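PDB 6QWT: genome polyprotein from Chicken sicinivirus JSY, which contains, in the C-terminal 3Dpol part modelled here, the RNA-dependent RNA polymerase that probably copies the viral RNA genome. Local coordinates for residues 331-337 against 379-383; 417-422 against 452-457. All coordinates share one frame. Numbering follows the deposited sequence.

Two parts of a right-hand polymerase are sampled here. Interaction 1 lies in the palm, where the Tyr-Gly-Asp-Asp turn of motif C (331-337) meets the Phe-Leu-Lys loop of motif E (379-383). Interaction 2 belongs to the thumb, built from the C-terminal helices: it fastens the loop 452-457 to the helix containing 417-422. Their centres are 29 Å apart and their nearest atoms about 14 Å, so they do not touch; both segments of interaction 1 precede those of interaction 2 in the sequence. Interaction 1 includes the motif C aspartates Asp334 and Asp335, expected from the family to be catalytic, whereas interaction 2 holds thumb elements together well away from them and nearer the outside of the molecule.

Interaction 1: residues 331-337 against 379-383; sequences CYGDDVL and VTFLK
Build 331-337 as two antiparallel strands joined by a type II' turn, closed by backbone hydrogen bonds Tyr332 N to Asp335 O (2.9 Å) and Asp335 N to Tyr332 O (3.0 Å). This is the YGDD hairpin of motif C, its aspartates probably metal-binding by family analogy, set here against the motif E loop, which in relatives borders the primer strand. The closest CA pair is Asp335-Leu382, 6.8 Å. Val379 CG1 lies 3.5 Å from Leu337 CD2. Thr380 O shares water 2 with Val336 O, 2.9 Å from each. Phe381 (chi1 t) points its ring edge at the hairpin backbone, CE1 3.8 Å from Asp335 O and CZ 4.0 Å from Tyr332 N; its CD1 packs 3.7 Å from Leu337 CG. Leu382 (phi/psi 55/46) turns the chain, its CD2 3.9 Å from Tyr332 CB, its N donating to water 1 (3.0 Å), which donates to Asp335 OD1 (2.4 Å). Helix 298-316 packs against Cys331 and Val336, strand 230-235 flanks the aspartates, and Phe386 of strand 384-388 meets Leu337 and Phe381.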
loop_
_atom_site.group_PDB
_atom_site.type_symbol
_atom_site.label_atom_id
_atom_site.label_comp_id
_atom_site.label_asym_id
_atom_site.label_seq_id
_atom_site.Cartn_x
_atom_site.Cartn_y
_atom_site.Cartn_z
ATOM N N CYS A 331 -3.938 -0.564 10.185
ATOM C CA CYS A 331 -4.125 -0.059 8.836
ATOM C C CYS A 331 -2.958 -0.468 7.950
ATOM O O CYS A 331 -1.805 -0.508 8.390
ATOM C CB CYS A 331 -4.257 1.475 8.840
ATOM S SG CYS A 331 -5.804 2.111 9.517
ATOM N N TYR A 332 -3.276 -0.770 6.692
ATOM C CA TYR A 332 -2.280 -0.877 5.622
ATOM C C TYR A 332 -2.903 -0.223 4.393
ATOM O O TYR A 332 -3.750 -0.826 3.729
ATOM C CB TYR A 332 -1.879 -2.323 5.341
ATOM C CG TYR A 332 -0.532 -2.464 4.638
ATOM C CD1 TYR A 332 0.432 -3.355 5.105
ATOM C CD2 TYR A 332 -0.225 -1.705 3.513
ATOM C CE1 TYR A 332 1.660 -3.482 4.469
ATOM C CE2 TYR A 332 0.998 -1.823 2.875
ATOM C CZ TYR A 332 1.936 -2.712 3.357
ATOM O OH TYR A 332 3.150 -2.830 2.722
ATOM N N GLY A 333 -2.478 0.999 4.090
ATOM C CA GLY A 333 -3.096 1.736 2.997
ATOM C C GLY A 333 -4.534 2.078 3.335
ATOM O O GLY A 333 -4.829 2.679 4.373
ATOM N N ASP A 334 -5.453 1.699 2.462
ATOM C CA ASP A 334 -6.867 1.891 2.745
ATOM C C ASP A 334 -7.476 0.695 3.466
ATOM O O ASP A 334 -8.658 0.738 3.810
ATOM C CB ASP A 334 -7.627 2.169 1.449
ATOM C CG ASP A 334 -7.245 1.214 0.346
ATOM O OD1 ASP A 334 -6.409 0.324 0.602
ATOM O OD2 ASP A 334 -7.772 1.357 -0.776
ATOM N N ASP A 335 -6.700 -0.364 3.703
ATOM C CA ASP A 335 -7.196 -1.536 4.410
ATOM C C ASP A 335 -7.130 -1.303 5.916
ATOM O O ASP A 335 -6.145 -0.765 6.424
ATOM C CB ASP A 335 -6.391 -2.777 4.029
ATOM C CG ASP A 335 -6.581 -3.163 2.582
ATOM O OD1 ASP A 335 -7.653 -3.707 2.246
ATOM O OD2 ASP A 335 -5.659 -2.911 1.783
ATOM N N VAL A 336 -8.182 -1.714 6.626
ATOM C CA VAL A 336 -8.393 -1.324 8.015
ATOM C C VAL A 336 -9.005 -2.479 8.778
ATOM O O VAL A 336 -9.991 -3.088 8.344
ATOM C CB VAL A 336 -9.313 -0.096 8.162
ATOM C CG1 VAL A 336 -9.711 0.044 9.643
ATOM C CG2 VAL A 336 -8.629 1.128 7.638
ATOM N N LEU A 337 -8.431 -2.735 9.945
ATOM C CA LEU A 337 -9.137 -3.408 11.018
ATOM C C LEU A 337 -9.285 -2.453 12.194
ATOM O O LEU A 337 -8.360 -1.700 12.507
ATOM C CB LEU A 337 -8.412 -4.688 11.480
ATOM C CG LEU A 337 -8.158 -5.805 10.468
ATOM C CD1 LEU A 337 -7.453 -6.970 11.165
ATOM C CD2 LEU A 337 -9.463 -6.258 9.851
ATOM N N VAL A 379 -13.273 -11.674 9.938
ATOM C CA VAL A 379 -12.641 -10.505 9.344
ATOM C C VAL A 379 -11.560 -10.933 8.358
ATOM O O VAL A 379 -10.891 -11.958 8.536
ATOM C CB VAL A 379 -12.082 -9.617 10.476
ATOM C CG1 VAL A 379 -10.564 -9.543 10.431
ATOM C CG2 VAL A 379 -12.724 -8.240 10.456
ATOM N N THR A 380 -11.402 -10.151 7.291
ATOM C CA THR A 380 -10.303 -10.309 6.346
ATOM C C THR A 380 -9.449 -9.048 6.351
ATOM O O THR A 380 -9.973 -7.932 6.424
ATOM C CB THR A 380 -10.798 -10.587 4.918
ATOM O OG1 THR A 380 -11.444 -9.419 4.395
ATOM C CG2 THR A 380 -11.769 -11.758 4.901
ATOM N N PHE A 381 -8.134 -9.238 6.279
ATOM C CA PHE A 381 -7.172 -8.142 6.269
ATOM C C PHE A 381 -6.108 -8.480 5.240
ATOM O O PHE A 381 -5.459 -9.525 5.347
ATOM C CB PHE A 381 -6.549 -7.938 7.655
ATOM C CG PHE A 381 -5.683 -6.713 7.761
ATOM C CD1 PHE A 381 -6.156 -5.475 7.354
ATOM C CD2 PHE A 381 -4.396 -6.799 8.273
ATOM C CE1 PHE A 381 -5.362 -4.344 7.452
ATOM C CE2 PHE A 381 -3.599 -5.674 8.375
ATOM C CZ PHE A 381 -4.082 -4.444 7.964
ATOM N N LEU A 382 -5.933 -7.606 4.248
ATOM C CA LEU A 382 -5.058 -7.878 3.108
ATOM C C LEU A 382 -5.450 -9.194 2.436
ATOM O O LEU A 382 -4.611 -10.049 2.137
ATOM C CB LEU A 382 -3.587 -7.888 3.529
ATOM C CG LEU A 382 -3.058 -6.624 4.213
ATOM C CD1 LEU A 382 -1.668 -6.865 4.792
ATOM C CD2 LEU A 382 -3.045 -5.451 3.241
ATOM N N LYS A 383 -6.758 -9.356 2.223
ATOM C CA LYS A 383 -7.350 -10.521 1.565
ATOM C C LYS A 383 -7.139 -11.820 2.343
ATOM O O LYS A 383 -7.279 -12.910 1.776
ATOM C CB LYS A 383 -6.822 -10.677 0.133
ATOM C CG LYS A 383 -7.201 -9.535 -0.808
ATOM C CD LYS A 383 -6.695 -9.797 -2.224
ATOM C CE LYS A 383 -7.818 -9.691 -3.251
ATOM N NZ LYS A 383 -7.574 -10.554 -4.449
HETATM O O HOH W 1 -8.017 -5.490 3.849
HETATM O O HOH W 2 -9.556 -5.045 6.274
#

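Interaction 2: residues 417-422 against 452-457; sequences FQDVIT and FEPIFI
Residues 417-422 form a helical turn and a half, with backbone hydrogen bonds Ile421 N to Phe417 O at 3.2 Å and Thr422 N to Gln418 O at 2.9 Å; 452-457 is extended and runs in the same direction, its CA atoms nearest at Gln418-Pro454 (6.3 Å) and Thr422-Phe456 (6.6 Å). Phe417, chi1 t, turns its ring edge to the face of Phe452 in a T-shaped stack, centroids 5.3 Å apart and planes at 64°, with Phe417 CD2 3.6 Å from Phe452 CE1. Gln418 (chi1 t, chi2 p) curls its amide onto the backbone of Ile455: Ile455 N donates to Gln418 OE1 (3.0 Å), and Gln418 NE2 donates to Ile455 O (2.8 Å). Gln418 NE2 also donates to Thr422 OG1 (2.9 Å), a bond within the helix, and water 3 links Gln418 OE1 (2.8 Å) with Glu453 O (2.7 Å). One turn on, Ile421 (chi1 m) places CD1 3.6 Å from Pro454 CB and 3.8 Å from Phe452 CE1, and CG2 3.8 Å from Phe456 CD1. Thr422 CG2 meets Ile457 CD1 at 3.7 Å. Helix 433-449 backs this thumb contact, Cys447 touching Phe417 and Pro454. Because the one glutamine amide satisfies both the N-H and the carbonyl of Ile455, much as a partner strand would, it fixes the loop's register, while the flanking aromatic and aliphatic groups seal it apolarly.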
loop_
_atom_site.group_PDB
_atom_site.type_symbol
_atom_site.label_atom_id
_atom_site.label_comp_id
_atom_site.label_asym_id
_atom_site.label_seq_id
_atom_site.Cartn_x
_atom_site.Cartn_y
_atom_site.Cartn_z
ATOM N N PHE A 417 8.084 -19.900 -15.542
ATOM C CA PHE A 417 6.770 -20.099 -14.940
ATOM C C PHE A 417 6.868 -20.783 -13.582
ATOM O O PHE A 417 5.997 -20.586 -12.727
ATOM C CB PHE A 417 5.874 -20.903 -15.882
ATOM C CG PHE A 417 4.477 -21.098 -15.368
ATOM C CD1 PHE A 417 3.749 -20.026 -14.879
ATOM C CD2 PHE A 417 3.890 -22.353 -15.372
ATOM C CE1 PHE A 417 2.460 -20.201 -14.401
ATOM C CE2 PHE A 417 2.600 -22.533 -14.902
ATOM C CZ PHE A 417 1.886 -21.453 -14.414
ATOM N N GLN A 418 7.919 -21.579 -13.361
ATOM C CA GLN A 418 8.089 -22.231 -12.065
ATOM C C GLN A 418 8.217 -21.213 -10.942
ATOM O O GLN A 418 7.803 -21.485 -9.809
ATOM C CB GLN A 418 9.309 -23.157 -12.102
ATOM C CG GLN A 418 9.642 -23.831 -10.777
ATOM C CD GLN A 418 8.504 -24.687 -10.250
ATOM O OE1 GLN A 418 7.993 -25.562 -10.949
ATOM N NE2 GLN A 418 8.101 -24.436 -9.007
ATOM N N ASP A 419 8.763 -20.029 -11.236
ATOM C CA ASP A 419 8.830 -18.978 -10.225
ATOM C C ASP A 419 7.441 -18.497 -9.821
ATOM O O ASP A 419 7.230 -18.127 -8.660
ATOM C CB ASP A 419 9.669 -17.807 -10.735
ATOM C CG ASP A 419 11.127 -18.178 -10.936
ATOM O OD1 ASP A 419 11.935 -17.277 -11.250
ATOM O OD2 ASP A 419 11.464 -19.371 -10.782
ATOM N N VAL A 420 6.487 -18.494 -10.756
ATOM C CA VAL A 420 5.115 -18.132 -10.416
ATOM C C VAL A 420 4.495 -19.187 -9.507
ATOM O O VAL A 420 3.826 -18.861 -8.517
ATOM C CB VAL A 420 4.288 -17.930 -11.699
ATOM C CG1 VAL A 420 2.809 -17.736 -11.365
ATOM C CG2 VAL A 420 4.823 -16.747 -12.492
ATOM N N ILE A 421 4.715 -20.466 -9.821
ATOM C CA ILE A 421 4.169 -21.549 -9.006
ATOM C C ILE A 421 4.772 -21.529 -7.608
ATOM O O ILE A 421 4.062 -21.694 -6.608
ATOM C CB ILE A 421 4.403 -22.902 -9.701
ATOM C CG1 ILE A 421 3.366 -23.125 -10.796
ATOM C CG2 ILE A 421 4.370 -24.046 -8.701
ATOM C CD1 ILE A 421 3.957 -23.723 -12.020
ATOM N N THR A 422 6.089 -21.327 -7.517
ATOM C CA THR A 422 6.753 -21.348 -6.218
ATOM C C THR A 422 6.222 -20.250 -5.300
ATOM O O THR A 422 5.955 -20.496 -4.119
ATOM C CB THR A 422 8.264 -21.214 -6.404
ATOM O OG1 THR A 422 8.760 -22.358 -7.109
ATOM C CG2 THR A 422 8.962 -21.120 -5.060
ATOM N N PHE A 452 4.144 -28.480 -19.675
ATOM C CA PHE A 452 4.926 -27.972 -18.558
ATOM C C PHE A 452 4.746 -28.876 -17.345
ATOM O O PHE A 452 3.626 -29.288 -17.028
ATOM C CB PHE A 452 4.528 -26.534 -18.205
ATOM C CG PHE A 452 5.435 -25.887 -17.199
ATOM C CD1 PHE A 452 5.103 -25.873 -15.853
ATOM C CD2 PHE A 452 6.625 -25.300 -17.594
ATOM C CE1 PHE A 452 5.936 -25.283 -14.922
ATOM C CE2 PHE A 452 7.463 -24.707 -16.666
ATOM C CZ PHE A 452 7.118 -24.699 -15.329
ATOM N N GLU A 453 5.853 -29.175 -16.669
ATOM C CA GLU A 453 5.848 -30.010 -15.472
ATOM C C GLU A 453 6.123 -29.144 -14.248
ATOM O O GLU A 453 7.289 -28.840 -13.950
ATOM C CB GLU A 453 6.890 -31.126 -15.588
ATOM C CG GLU A 453 7.108 -31.917 -14.303
ATOM C CD GLU A 453 7.491 -33.362 -14.554
ATOM O OE1 GLU A 453 7.015 -34.244 -13.809
ATOM O OE2 GLU A 453 8.275 -33.614 -15.494
ATOM N N PRO A 454 5.101 -28.704 -13.523
ATOM C CA PRO A 454 5.338 -27.904 -12.320
ATOM C C PRO A 454 5.823 -28.757 -11.160
ATOM O O PRO A 454 5.450 -29.924 -11.013
ATOM C CB PRO A 454 3.961 -27.306 -12.019
ATOM C CG PRO A 454 3.005 -28.301 -12.584
ATOM C CD PRO A 454 3.665 -28.862 -13.812
ATOM N N ILE A 455 6.669 -28.153 -10.333
ATOM C CA ILE A 455 7.163 -28.759 -9.101
ATOM C C ILE A 455 6.670 -27.900 -7.945
ATOM O O ILE A 455 6.964 -26.700 -7.890
ATOM C CB ILE A 455 8.696 -28.871 -9.087
ATOM C CG1 ILE A 455 9.185 -29.753 -10.242
ATOM C CG2 ILE A 455 9.178 -29.405 -7.750
ATOM C CD1 ILE A 455 8.913 -31.231 -10.054
ATOM N N PHE A 456 5.923 -28.507 -7.029
ATOM C CA PHE A 456 5.355 -27.796 -5.892
ATOM C C PHE A 456 6.184 -28.050 -4.640
ATOM O O PHE A 456 6.629 -29.175 -4.394
ATOM C CB PHE A 456 3.904 -28.223 -5.655
ATOM C CG PHE A 456 3.004 -28.011 -6.844
ATOM C CD1 PHE A 456 2.352 -26.802 -7.030
ATOM C CD2 PHE A 456 2.808 -29.023 -7.773
ATOM C CE1 PHE A 456 1.520 -26.602 -8.123
ATOM C CE2 PHE A 456 1.980 -28.831 -8.867
ATOM C CZ PHE A 456 1.336 -27.618 -9.044
ATOM N N ILE A 457 6.396 -26.996 -3.859
ATOM C CA ILE A 457 7.055 -27.159 -2.558
ATOM C C ILE A 457 6.215 -28.090 -1.692
ATOM O O ILE A 457 4.998 -27.862 -1.538
ATOM C CB ILE A 457 7.239 -25.797 -1.871
ATOM C CG1 ILE A 457 7.940 -24.816 -2.811
ATOM C CG2 ILE A 457 8.018 -25.953 -0.568
ATOM C CD1 ILE A 457 7.903 -23.381 -2.326
HETATM O O HOH W 3 9.173 -27.078 -12.998
#